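Local coordinates for protein carbamate kinase (Mycoplasma penetrans, PDB 4AXS) that probably acts as a carbamate kinase of the amino acid kinase family, transferring phosphate between carbamoyl phosphate and ADP, at residues A[184-189]-A[232-237]; A[256-259]-A[265-268]; A[275-280]-A[284-289]; A[293-298]-A[310-315]. One frame throughout, in Å; residues are numbered along the deposited sequence.

Interaction 1 of 4, residues A[184-189]-A[232-237]; sequences SPIPVD and KDFALA. With SO4 (sulfate ion), chain B.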
loop_
_atom_site.group_PDB
_atom_site.type_symbol
_atom_site.label_atom_id
_atom_site.label_comp_id
_atom_site.label_asym_id
_atom_site.label_seq_id
_atom_site.Cartn_x
_atom_site.Cartn_y
_atom_site.Cartn_z
ATOM N N SER A 184 4.587 12.215 18.106
ATOM C CA SER A 184 3.389 11.381 17.996
ATOM C C SER A 184 2.140 12.247 17.903
ATOM O O SER A 184 1.355 12.328 18.854
ATOM C CB SER A 184 3.255 10.453 19.202
ATOM O OG SER A 184 4.367 9.591 19.306
ATOM N N PRO A 185 1.948 12.891 16.747
ATOM C CA PRO A 185 0.853 13.831 16.492
ATOM C C PRO A 185 -0.536 13.226 16.690
ATOM O O PRO A 185 -0.714 12.007 16.622
ATOM C CB PRO A 185 1.034 14.185 15.007
ATOM C CG PRO A 185 2.447 13.893 14.709
ATOM C CD PRO A 185 2.819 12.727 15.575
ATOM N N ILE A 186 -1.513 14.100 16.913
ATOM C CA ILE A 186 -2.913 13.717 16.975
ATOM C C ILE A 186 -3.561 13.728 15.580
ATOM O O ILE A 186 -3.487 14.727 14.855
ATOM C CB ILE A 186 -3.679 14.666 17.902
ATOM C CG1 ILE A 186 -3.182 14.501 19.337
ATOM C CG2 ILE A 186 -5.179 14.423 17.809
ATOM C CD1 ILE A 186 -3.439 13.129 19.919
ATOM N N PRO A 187 -4.208 12.616 15.217
ATOM C CA PRO A 187 -4.825 12.362 13.918
ATOM C C PRO A 187 -6.163 13.071 13.704
ATOM O O PRO A 187 -7.148 12.684 14.324
ATOM C CB PRO A 187 -5.061 10.848 13.939
ATOM C CG PRO A 187 -4.254 10.334 15.077
ATOM C CD PRO A 187 -4.251 11.424 16.072
ATOM N N VAL A 188 -6.205 14.053 12.800
ATOM C CA VAL A 188 -7.433 14.798 12.518
ATOM C C VAL A 188 -8.257 14.250 11.341
ATOM O O VAL A 188 -9.489 14.294 11.367
ATOM C CB VAL A 188 -7.147 16.292 12.352
ATOM C CG1 VAL A 188 -6.256 16.756 13.494
ATOM C CG2 VAL A 188 -6.472 16.553 11.039
ATOM N N ASP A 189 -7.585 13.747 10.310
ATOM C CA ASP A 189 -8.256 12.883 9.331
ATOM C C ASP A 189 -7.325 12.211 8.330
ATOM O O ASP A 189 -6.154 11.995 8.610
ATOM C CB ASP A 189 -9.429 13.568 8.609
ATOM C CG ASP A 189 -8.991 14.685 7.713
ATOM O OD1 ASP A 189 -8.157 15.492 8.168
ATOM O OD2 ASP A 189 -9.491 14.761 6.565
ATOM N N LYS A 232 -1.364 4.020 16.447
ATOM C CA LYS A 232 -2.354 3.294 15.670
ATOM C C LYS A 232 -3.712 3.202 16.373
ATOM O O LYS A 232 -4.756 3.193 15.713
ATOM C CB LYS A 232 -1.829 1.902 15.279
ATOM C CG LYS A 232 -1.641 0.912 16.441
ATOM C CD LYS A 232 -2.883 0.064 16.653
ATOM C CE LYS A 232 -2.547 -1.248 17.336
ATOM N NZ LYS A 232 -2.117 -1.064 18.755
ATOM N N ASP A 233 -3.711 3.142 17.705
ATOM C CA ASP A 233 -4.988 3.109 18.433
ATOM C C ASP A 233 -5.777 4.426 18.249
ATOM O O ASP A 233 -6.942 4.404 17.875
ATOM C CB ASP A 233 -4.783 2.713 19.908
ATOM C CG ASP A 233 -4.127 1.324 20.066
ATOM O OD1 ASP A 233 -4.598 0.346 19.441
ATOM O OD2 ASP A 233 -3.139 1.211 20.832
ATOM N N PHE A 234 -5.126 5.565 18.472
ATOM C CA PHE A 234 -5.702 6.867 18.134
ATOM C C PHE A 234 -6.184 6.884 16.681
ATOM O O PHE A 234 -7.303 7.308 16.380
ATOM C CB PHE A 234 -4.650 7.976 18.250
ATOM C CG PHE A 234 -4.221 8.300 19.657
ATOM C CD1 PHE A 234 -4.963 7.900 20.755
ATOM C CD2 PHE A 234 -3.074 9.052 19.878
ATOM C CE1 PHE A 234 -4.562 8.228 22.020
ATOM C CE2 PHE A 234 -2.673 9.377 21.168
ATOM C CZ PHE A 234 -3.419 8.957 22.231
ATOM N N ALA A 235 -5.317 6.445 15.772
ATOM C CA ALA A 235 -5.626 6.528 14.358
ATOM C C ALA A 235 -6.891 5.752 14.107
ATOM O O ALA A 235 -7.844 6.268 13.551
ATOM C CB ALA A 235 -4.463 5.982 13.491
ATOM N N LEU A 236 -6.902 4.506 14.540
ATOM C CA LEU A 236 -8.019 3.626 14.239
ATOM C C LEU A 236 -9.292 4.031 14.968
ATOM O O LEU A 236 -10.402 3.680 14.547
ATOM C CB LEU A 236 -7.644 2.175 14.524
ATOM C CG LEU A 236 -7.064 1.553 13.256
ATOM C CD1 LEU A 236 -5.982 0.535 13.577
ATOM C CD2 LEU A 236 -8.180 0.933 12.422
ATOM N N ALA A 237 -9.128 4.777 16.057
ATOM C CA ALA A 237 -10.273 5.301 16.783
ATOM C C ALA A 237 -10.894 6.484 16.019
ATOM O O ALA A 237 -12.110 6.617 15.959
ATOM C CB ALA A 237 -9.874 5.688 18.199
HETATM S S SO4 B . 2.226 -0.865 17.773
HETATM O O1 SO4 B . 2.941 0.254 17.156
HETATM O O2 SO4 B . 1.908 -1.803 16.699
HETATM O O3 SO4 B . 3.036 -1.562 18.781
HETATM O O4 SO4 B . 1.019 -0.394 18.470
#
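The first turn of helix 232-242, in the amino acid kinase fold, packs through the F234 side chain and the A235 backbone against I186 and P187, where a loop leads into edge strand 187-190 of a four-stranded mixed sheet. The contact is apolar and small, with no hydrogen bond crossing it. P187 sets its ring against the root of F234: CG of P187 lies 4.0 Å from CB of F234, and the same CG of P187 stands 4.1 Å from the backbone N of A235. I186 reaches the outer part of the phenyl ring, its CD1 lying 4.0 Å from CE2 of F234. With CG1 beside the backbone N (chi1 -66°), the I186 chain carries CD1 to the ring, which it meets at a slant. The backbone N of F234 is hydrogen-bonded to OD1 of D231, just before the helix, and V188 O accepts a bond from K238 NZ one turn further on.

At the same helix start, K232 turns away from the loop. Its chain folds at chi2 (92°) and chi4, bringing NZ of K232 2.9 Å from OD1 of D233, which it meets from above the carboxylate plane in a salt bridge. K232 NZ also gives a hydrogen bond of 3.2 Å to O4 of a sulfate that is held by G33 N as well. The chemistry thus divides the helix start in two: a hydrocarbon side seats the loop by van der Waals contact, while the K232 amine bridges a carboxylate and a bound sulfate.

Interaction 2 of 4, residues A[256-259]-A[265-268]; sequences YVYV and TQKA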
loop_
_atom_site.group_PDB
_atom_site.type_symbol
_atom_site.label_atom_id
_atom_site.label_comp_id
_atom_site.label_asym_id
_atom_site.label_seq_id
_atom_site.Cartn_x
_atom_site.Cartn_y
_atom_site.Cartn_z
ATOM N N TYR A 256 -7.646 -8.668 30.754
ATOM C CA TYR A 256 -8.310 -7.460 31.255
ATOM C C TYR A 256 -7.279 -6.376 31.507
ATOM O O TYR A 256 -6.094 -6.670 31.744
ATOM C CB TYR A 256 -9.045 -7.739 32.575
ATOM C CG TYR A 256 -10.013 -8.888 32.503
ATOM C CD1 TYR A 256 -11.330 -8.689 32.104
ATOM C CD2 TYR A 256 -9.608 -10.173 32.821
ATOM C CE1 TYR A 256 -12.218 -9.743 32.029
ATOM C CE2 TYR A 256 -10.485 -11.236 32.752
ATOM C CZ TYR A 256 -11.788 -11.017 32.355
ATOM O OH TYR A 256 -12.655 -12.081 32.288
ATOM N N VAL A 257 -7.711 -5.120 31.473
ATOM C CA VAL A 257 -6.841 -4.071 31.977
ATOM C C VAL A 257 -7.026 -4.007 33.491
ATOM O O VAL A 257 -8.143 -3.953 33.992
ATOM C CB VAL A 257 -7.068 -2.691 31.302
ATOM C CG1 VAL A 257 -8.222 -2.755 30.297
ATOM C CG2 VAL A 257 -7.257 -1.570 32.359
ATOM N N TYR A 258 -5.918 -4.050 34.216
ATOM C CA TYR A 258 -5.973 -4.064 35.667
ATOM C C TYR A 258 -5.716 -2.683 36.264
ATOM O O TYR A 258 -5.111 -1.816 35.630
ATOM C CB TYR A 258 -4.998 -5.104 36.227
ATOM C CG TYR A 258 -5.461 -6.532 36.015
ATOM C CD1 TYR A 258 -5.328 -7.151 34.780
ATOM C CD2 TYR A 258 -6.044 -7.260 37.049
ATOM C CE1 TYR A 258 -5.754 -8.452 34.580
ATOM C CE2 TYR A 258 -6.472 -8.566 36.857
ATOM C CZ TYR A 258 -6.325 -9.155 35.616
ATOM O OH TYR A 258 -6.751 -10.455 35.411
ATOM N N VAL A 259 -6.222 -2.474 37.474
ATOM C CA VAL A 259 -5.829 -1.313 38.262
ATOM C C VAL A 259 -5.140 -1.799 39.543
ATOM O O VAL A 259 -5.417 -2.897 40.022
ATOM C CB VAL A 259 -7.019 -0.340 38.539
ATOM C CG1 VAL A 259 -7.371 0.448 37.267
ATOM C CG2 VAL A 259 -8.243 -1.091 39.078
ATOM N N THR A 265 -5.290 -4.073 46.460
ATOM C CA THR A 265 -6.546 -3.680 45.839
ATOM C C THR A 265 -6.594 -3.982 44.339
ATOM O O THR A 265 -7.546 -3.591 43.662
ATOM C CB THR A 265 -6.830 -2.196 46.055
ATOM O OG1 THR A 265 -5.599 -1.468 45.965
ATOM C CG2 THR A 265 -7.468 -1.966 47.428
ATOM N N GLN A 266 -5.580 -4.680 43.828
ATOM C CA GLN A 266 -5.559 -5.058 42.418
ATOM C C GLN A 266 -6.946 -5.514 42.003
ATOM O O GLN A 266 -7.594 -6.276 42.718
ATOM C CB GLN A 266 -4.525 -6.157 42.148
ATOM C CG GLN A 266 -4.561 -6.742 40.736
ATOM C CD GLN A 266 -3.368 -7.654 40.427
ATOM O OE1 GLN A 266 -2.212 -7.245 40.545
ATOM N NE2 GLN A 266 -3.652 -8.889 40.013
ATOM N N LYS A 267 -7.405 -5.024 40.854
ATOM C CA LYS A 267 -8.718 -5.378 40.335
ATOM C C LYS A 267 -8.724 -5.354 38.816
ATOM O O LYS A 267 -8.061 -4.520 38.185
ATOM C CB LYS A 267 -9.793 -4.430 40.874
ATOM C CG LYS A 267 -10.143 -4.651 42.325
ATOM C CD LYS A 267 -11.188 -3.654 42.827
ATOM C CE LYS A 267 -11.529 -3.903 44.295
ATOM N NZ LYS A 267 -12.449 -2.868 44.837
ATOM N N ALA A 268 -9.489 -6.279 38.245
ATOM C CA ALA A 268 -9.693 -6.364 36.807
ATOM C C ALA A 268 -10.936 -5.580 36.414
ATOM O O ALA A 268 -12.000 -5.744 37.011
ATOM C CB ALA A 268 -9.845 -7.816 36.388
#
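The carbonyl oxygen of K267 takes the shortest polar bond of the pair, from the backbone N of V259 at 2.8 Å, nearly straight (167° at the hydrogen). Its counterpart runs from N of K267 to O of V259 at 3.0 Å, and the two close the hydrogen-bonded pair V259-K267 of a small antiparallel hairpin. Both oxygens have a second, weaker neighbour: CA of Y258 approaches K267 O, and CA of Q266 comes to 3.2 Å from V259 O in a CA-H...O contact.

Y258 and A268 form the adjoining non-hydrogen-bonded pair, with side chains on one face of the ribbon. There the tyrosine ring leans over the other strand, its CE2 only 3.5 Å from CB of A268. Y256 adds its CB to the same methyl, 3.9 Å from CB of A268, which is thus touched by both tyrosines, from two directions roughly at right angles. Q266, with CG anti to its backbone N (chi1 172°), extends its chain past the Y258 ring and brings CG to 4.0 Å from CD2 of Y258; its OE1 is taken by N262 N in the connecting loop. On the other face CG2 of V259 lies 4.1 Å from CB of K267. F261, also in that loop, packs edge-to-face with Y258. Two backbone bonds therefore fix the register of this short hairpin, while the Y258 ring and the methyl of A268 pack on one face, with the hydrocarbon chain of Q266 alongside the ring.

Interaction 3 of 4, residues A[275-280]-A[284-289]; sequences KALNNF and DQFAKG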
loop_
_atom_site.group_PDB
_atom_site.type_symbol
_atom_site.label_atom_id
_atom_site.label_comp_id
_atom_site.label_asym_id
_atom_site.label_seq_id
_atom_site.Cartn_x
_atom_site.Cartn_y
_atom_site.Cartn_z
ATOM N N LYS A 275 -15.629 8.568 33.087
ATOM C CA LYS A 275 -15.539 9.156 34.423
ATOM C C LYS A 275 -14.507 8.435 35.288
ATOM O O LYS A 275 -13.616 9.069 35.853
ATOM C CB LYS A 275 -16.914 9.153 35.112
ATOM C CG LYS A 275 -16.943 9.853 36.465
ATOM C CD LYS A 275 -18.274 9.641 37.206
ATOM C CE LYS A 275 -18.124 9.958 38.714
ATOM N NZ LYS A 275 -19.422 9.963 39.446
ATOM N N ALA A 276 -14.610 7.111 35.384
ATOM C CA ALA A 276 -13.676 6.345 36.222
ATOM C C ALA A 276 -12.273 6.300 35.614
ATOM O O ALA A 276 -11.270 6.491 36.315
ATOM C CB ALA A 276 -14.198 4.944 36.459
ATOM N N LEU A 277 -12.205 6.046 34.305
ATOM C CA LEU A 277 -10.919 6.004 33.617
ATOM C C LEU A 277 -10.149 7.285 33.855
ATOM O O LEU A 277 -8.936 7.265 34.041
ATOM C CB LEU A 277 -11.093 5.755 32.130
ATOM C CG LEU A 277 -11.063 4.282 31.710
ATOM C CD1 LEU A 277 -10.224 3.459 32.668
ATOM C CD2 LEU A 277 -12.446 3.707 31.602
ATOM N N ASN A 278 -10.862 8.400 33.896
ATOM C CA ASN A 278 -10.217 9.675 34.209
ATOM C C ASN A 278 -9.527 9.729 35.580
ATOM O O ASN A 278 -8.407 10.231 35.702
ATOM C CB ASN A 278 -11.184 10.846 33.980
ATOM C CG ASN A 278 -11.332 11.180 32.492
ATOM O OD1 ASN A 278 -12.442 11.267 31.962
ATOM N ND2 ASN A 278 -10.198 11.333 31.805
ATOM N N ASN A 279 -10.183 9.188 36.602
ATOM C CA ASN A 279 -9.554 9.054 37.910
ATOM C C ASN A 279 -8.400 8.061 37.876
ATOM O O ASN A 279 -7.284 8.371 38.313
ATOM C CB ASN A 279 -10.583 8.647 38.960
ATOM C CG ASN A 279 -11.684 9.669 39.103
ATOM O OD1 ASN A 279 -11.416 10.872 39.124
ATOM N ND2 ASN A 279 -12.932 9.204 39.193
ATOM N N PHE A 280 -8.666 6.869 37.351
ATOM C CA PHE A 280 -7.614 5.870 37.220
ATOM C C PHE A 280 -6.377 6.481 36.562
ATOM O O PHE A 280 -5.239 6.209 36.963
ATOM C CB PHE A 280 -8.108 4.671 36.410
ATOM C CG PHE A 280 -9.067 3.787 37.152
ATOM C CD1 PHE A 280 -8.912 3.561 38.525
ATOM C CD2 PHE A 280 -10.108 3.154 36.481
ATOM C CE1 PHE A 280 -9.799 2.727 39.229
ATOM C CE2 PHE A 280 -10.995 2.318 37.173
ATOM C CZ PHE A 280 -10.839 2.107 38.555
ATOM N N ASP A 284 -2.273 7.446 37.728
ATOM C CA ASP A 284 -1.260 6.744 36.960
ATOM C C ASP A 284 -1.457 5.237 36.974
ATOM O O ASP A 284 -0.499 4.471 37.081
ATOM C CB ASP A 284 0.130 7.096 37.486
ATOM C CG ASP A 284 0.616 8.439 36.983
ATOM O OD1 ASP A 284 1.058 8.518 35.807
ATOM O OD2 ASP A 284 0.560 9.412 37.766
ATOM N N GLN A 285 -2.708 4.814 36.860
ATOM C CA GLN A 285 -3.003 3.395 36.816
ATOM C C GLN A 285 -2.347 2.688 35.631
ATOM O O GLN A 285 -2.132 1.479 35.687
ATOM C CB GLN A 285 -4.509 3.155 36.795
ATOM C CG GLN A 285 -5.169 3.301 38.162
ATOM C CD GLN A 285 -4.550 2.400 39.230
ATOM O OE1 GLN A 285 -3.844 1.439 38.922
ATOM N NE2 GLN A 285 -4.823 2.710 40.495
ATOM N N PHE A 286 -2.002 3.434 34.577
ATOM C CA PHE A 286 -1.677 2.812 33.292
ATOM C C PHE A 286 -0.293 3.109 32.695
ATOM O O PHE A 286 0.202 4.238 32.712
ATOM C CB PHE A 286 -2.764 3.137 32.265
ATOM C CG PHE A 286 -4.148 2.823 32.738
ATOM C CD1 PHE A 286 -4.468 1.559 33.162
ATOM C CD2 PHE A 286 -5.132 3.794 32.742
ATOM C CE1 PHE A 286 -5.745 1.257 33.594
ATOM C CE2 PHE A 286 -6.417 3.504 33.180
ATOM C CZ PHE A 286 -6.721 2.233 33.605
ATOM N N ALA A 287 0.317 2.068 32.143
ATOM C CA ALA A 287 1.612 2.208 31.508
ATOM C C ALA A 287 1.543 3.263 30.398
ATOM O O ALA A 287 0.820 3.118 29.412
ATOM C CB ALA A 287 2.090 0.868 30.969
ATOM N N LYS A 288 2.278 4.347 30.606
ATOM C CA LYS A 288 2.404 5.412 29.629
ATOM C C LYS A 288 2.984 4.841 28.330
ATOM O O LYS A 288 4.183 4.553 28.246
ATOM C CB LYS A 288 3.314 6.495 30.209
ATOM C CG LYS A 288 4.182 5.970 31.365
ATOM C CD LYS A 288 5.389 6.850 31.616
ATOM C CE LYS A 288 6.574 6.032 32.108
ATOM N NZ LYS A 288 7.849 6.810 32.010
ATOM N N GLY A 289 2.134 4.667 27.321
ATOM C CA GLY A 289 2.546 3.979 26.113
ATOM C C GLY A 289 1.794 2.675 25.878
ATOM O O GLY A 289 1.023 2.551 24.919
#
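Helix 274-282 ends in a Schellman motif: the chain turns at D284, whose phi is positive, and N of Q285 returns to O of F280 with a bond of 2.9 Å. That bond is fairly straight, although the donor stands 25° out of the carbonyl plane.

CG of Q285, placed beside its own backbone N (chi1 -78°), packs 3.7 Å from CB of F280, and the bend at chi2 turns the amide off from there. The F280 ring and the Q285 amide stand almost perpendicular, 89° apart, and the amide oxygen OE1 is bound by the backbone N of D260. Next in the chain, F286 carries its ring back to the helix. CE2 of F286 lies 3.8 Å from CB of F280, and CZ of F286 lies 3.8 Å from CD1 of L277, the leucine crossing the phenylalanine at about a right angle. CB of Q285 covers one face of the same F286 ring, over its centre, while CD1 of L277 sits in plane at the edge of the F280 ring. V259 of the neighbouring hairpin touches F280, Q285 and F286 alike, and L292 and I295 of the next helix continue the apolar packing. The Schellman bond thus provides a partner for a carbonyl at the helix end, and the reversal of the chain buries F286 against the helix it has just left.

Interaction 4 of 4, residues A[293-298]-A[310-315]; sequences PKIKAA and AIIADL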
loop_
_atom_site.group_PDB
_atom_site.type_symbol
_atom_site.label_atom_id
_atom_site.label_comp_id
_atom_site.label_asym_id
_atom_site.label_seq_id
_atom_site.Cartn_x
_atom_site.Cartn_y
_atom_site.Cartn_z
ATOM N N PRO A 293 -2.399 5.049 26.050
ATOM C CA PRO A 293 -2.871 5.471 24.727
ATOM C C PRO A 293 -4.068 4.666 24.251
ATOM O O PRO A 293 -4.950 5.244 23.611
ATOM C CB PRO A 293 -1.665 5.188 23.819
ATOM C CG PRO A 293 -0.496 5.272 24.713
ATOM C CD PRO A 293 -0.968 4.689 26.019
ATOM N N LYS A 294 -4.101 3.368 24.553
ATOM C CA LYS A 294 -5.211 2.510 24.142
ATOM C C LYS A 294 -6.470 2.888 24.903
ATOM O O LYS A 294 -7.567 2.958 24.343
ATOM C CB LYS A 294 -4.894 1.040 24.386
ATOM C CG LYS A 294 -3.500 0.610 23.991
ATOM C CD LYS A 294 -3.259 -0.848 24.351
ATOM C CE LYS A 294 -2.561 -1.572 23.210
ATOM N NZ LYS A 294 -1.328 -0.843 22.776
ATOM N N ILE A 295 -6.298 3.129 26.193
ATOM C CA ILE A 295 -7.378 3.575 27.042
ATOM C C ILE A 295 -7.924 4.896 26.530
ATOM O O ILE A 295 -9.119 5.027 26.249
ATOM C CB ILE A 295 -6.877 3.770 28.483
ATOM C CG1 ILE A 295 -6.507 2.418 29.100
ATOM C CG2 ILE A 295 -7.917 4.515 29.327
ATOM C CD1 ILE A 295 -7.607 1.391 29.020
ATOM N N LYS A 296 -7.036 5.873 26.415
ATOM C CA LYS A 296 -7.424 7.202 25.983
ATOM C C LYS A 296 -8.136 7.166 24.629
ATOM O O LYS A 296 -9.221 7.732 24.467
ATOM C CB LYS A 296 -6.198 8.104 25.926
ATOM C CG LYS A 296 -5.640 8.481 27.289
ATOM C CD LYS A 296 -4.258 9.126 27.169
ATOM C CE LYS A 296 -4.071 10.278 28.151
ATOM N NZ LYS A 296 -2.695 10.862 28.065
ATOM N N ALA A 297 -7.529 6.484 23.664
ATOM C CA ALA A 297 -8.161 6.285 22.359
ATOM C C ALA A 297 -9.525 5.596 22.463
ATOM O O ALA A 297 -10.433 5.899 21.701
ATOM C CB ALA A 297 -7.232 5.505 21.418
ATOM N N ALA A 298 -9.666 4.661 23.393
ATOM C CA ALA A 298 -10.948 3.993 23.585
ATOM C C ALA A 298 -11.975 4.971 24.141
ATOM O O ALA A 298 -13.162 4.895 23.816
ATOM C CB ALA A 298 -10.798 2.798 24.499
ATOM N N ALA A 310 -16.064 0.038 23.545
ATOM C CA ALA A 310 -14.699 -0.229 23.108
ATOM C C ALA A 310 -14.180 -1.401 23.906
ATOM O O ALA A 310 -14.314 -1.444 25.135
ATOM C CB ALA A 310 -13.805 0.998 23.293
ATOM N N ILE A 311 -13.601 -2.372 23.218
ATOM C CA ILE A 311 -13.173 -3.564 23.916
ATOM C C ILE A 311 -11.675 -3.712 23.844
ATOM O O ILE A 311 -11.108 -3.692 22.766
ATOM C CB ILE A 311 -13.842 -4.819 23.347
ATOM C CG1 ILE A 311 -15.362 -4.712 23.488
ATOM C CG2 ILE A 311 -13.326 -6.063 24.067
ATOM C CD1 ILE A 311 -16.130 -5.784 22.743
ATOM N N ILE A 312 -11.044 -3.843 25.006
ATOM C CA ILE A 312 -9.618 -4.107 25.080
ATOM C C ILE A 312 -9.370 -5.534 25.541
ATOM O O ILE A 312 -9.250 -5.790 26.730
ATOM C CB ILE A 312 -8.906 -3.141 26.042
ATOM C CG1 ILE A 312 -9.049 -1.698 25.563
ATOM C CG2 ILE A 312 -7.442 -3.489 26.162
ATOM C CD1 ILE A 312 -8.094 -0.746 26.260
ATOM N N ALA A 313 -9.288 -6.463 24.595
ATOM C CA ALA A 313 -9.079 -7.870 24.922
ATOM C C ALA A 313 -7.942 -8.496 24.111
ATOM O O ALA A 313 -7.400 -7.873 23.193
ATOM C CB ALA A 313 -10.370 -8.652 24.729
ATOM N N ASP A 314 -7.596 -9.737 24.457
ATOM C CA ASP A 314 -6.518 -10.469 23.795
ATOM C C ASP A 314 -7.021 -11.185 22.548
ATOM O O ASP A 314 -8.225 -11.346 22.353
ATOM C CB ASP A 314 -5.783 -11.374 24.790
ATOM C CG ASP A 314 -4.700 -12.233 24.125
ATOM O OD1 ASP A 314 -4.101 -11.797 23.115
ATOM O OD2 ASP A 314 -4.435 -13.353 24.621
ATOM N N LEU A 315 -6.079 -11.590 21.699
ATOM C CA LEU A 315 -6.375 -12.344 20.484
ATOM C C LEU A 315 -7.068 -13.701 20.585
ATOM O O LEU A 315 -7.989 -14.000 19.820
ATOM C CB LEU A 315 -5.059 -12.749 19.821
ATOM C CG LEU A 315 -4.439 -11.742 18.848
ATOM C CD1 LEU A 315 -5.046 -11.886 17.454
ATOM C CD2 LEU A 315 -4.580 -10.316 19.387
#
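I295 and I312 meet by their outermost methyls, CD1 of I295 being 3.5 Å from CD1 of I312, and the two side chains cross at about a right angle. The root of I295 faces away from the strand; with CG1 beside the backbone N (chi1 -68°) and a further bend at chi2 (-53°), its CD1 swings back to the strand. I312 instead projects straight at the helix, its chain extended beyond CG1, so that its CD1 also comes within 4.1 Å of CB of K294. One turn further along the helix, A298 and A310 point at each other, and their CB atoms lie 3.7 Å apart; here the CA atoms come nearest, 5.7 Å between CA of A298 and CA of A310. K294 bends its amine off toward S290, whose O accepts a hydrogen bond from NZ of K294. I330, from the neighbouring strand 328-330, touches I295, A298, A310 and I312. Segment 293-298 of the helix and 310-313 of the strand run nearly antiparallel (161°), their axes 9.3 Å apart at closest, the arrangement of a helix that covers a sheet and leads into its next strand in the alpha-beta-alpha sandwich of the amino acid kinase fold.

Interactions 2, 3 and 4 form a continuous apolar series. V257 of interaction 2 brings CG2 to 3.4 Å from CE1 of F286 in interaction 3, and CG of L277 in interaction 3 lies 4.0 Å from CG2 of I295 in interaction 4. Interaction 1 joins at helix 292-302, where CD1 of F234 lies 3.4 Å from CB of A297. It has a polar link there too, D233 OD2 to K294 NZ, 3.4 Å and weak. K232 and K294 thus converge near the bound sulfate, probably from the crystallisation liquor, which may mark an anion-binding pocket. Interaction 2 is the more peripheral, its centre about 24 Å from the chain centre against about 8 Å for interaction 1.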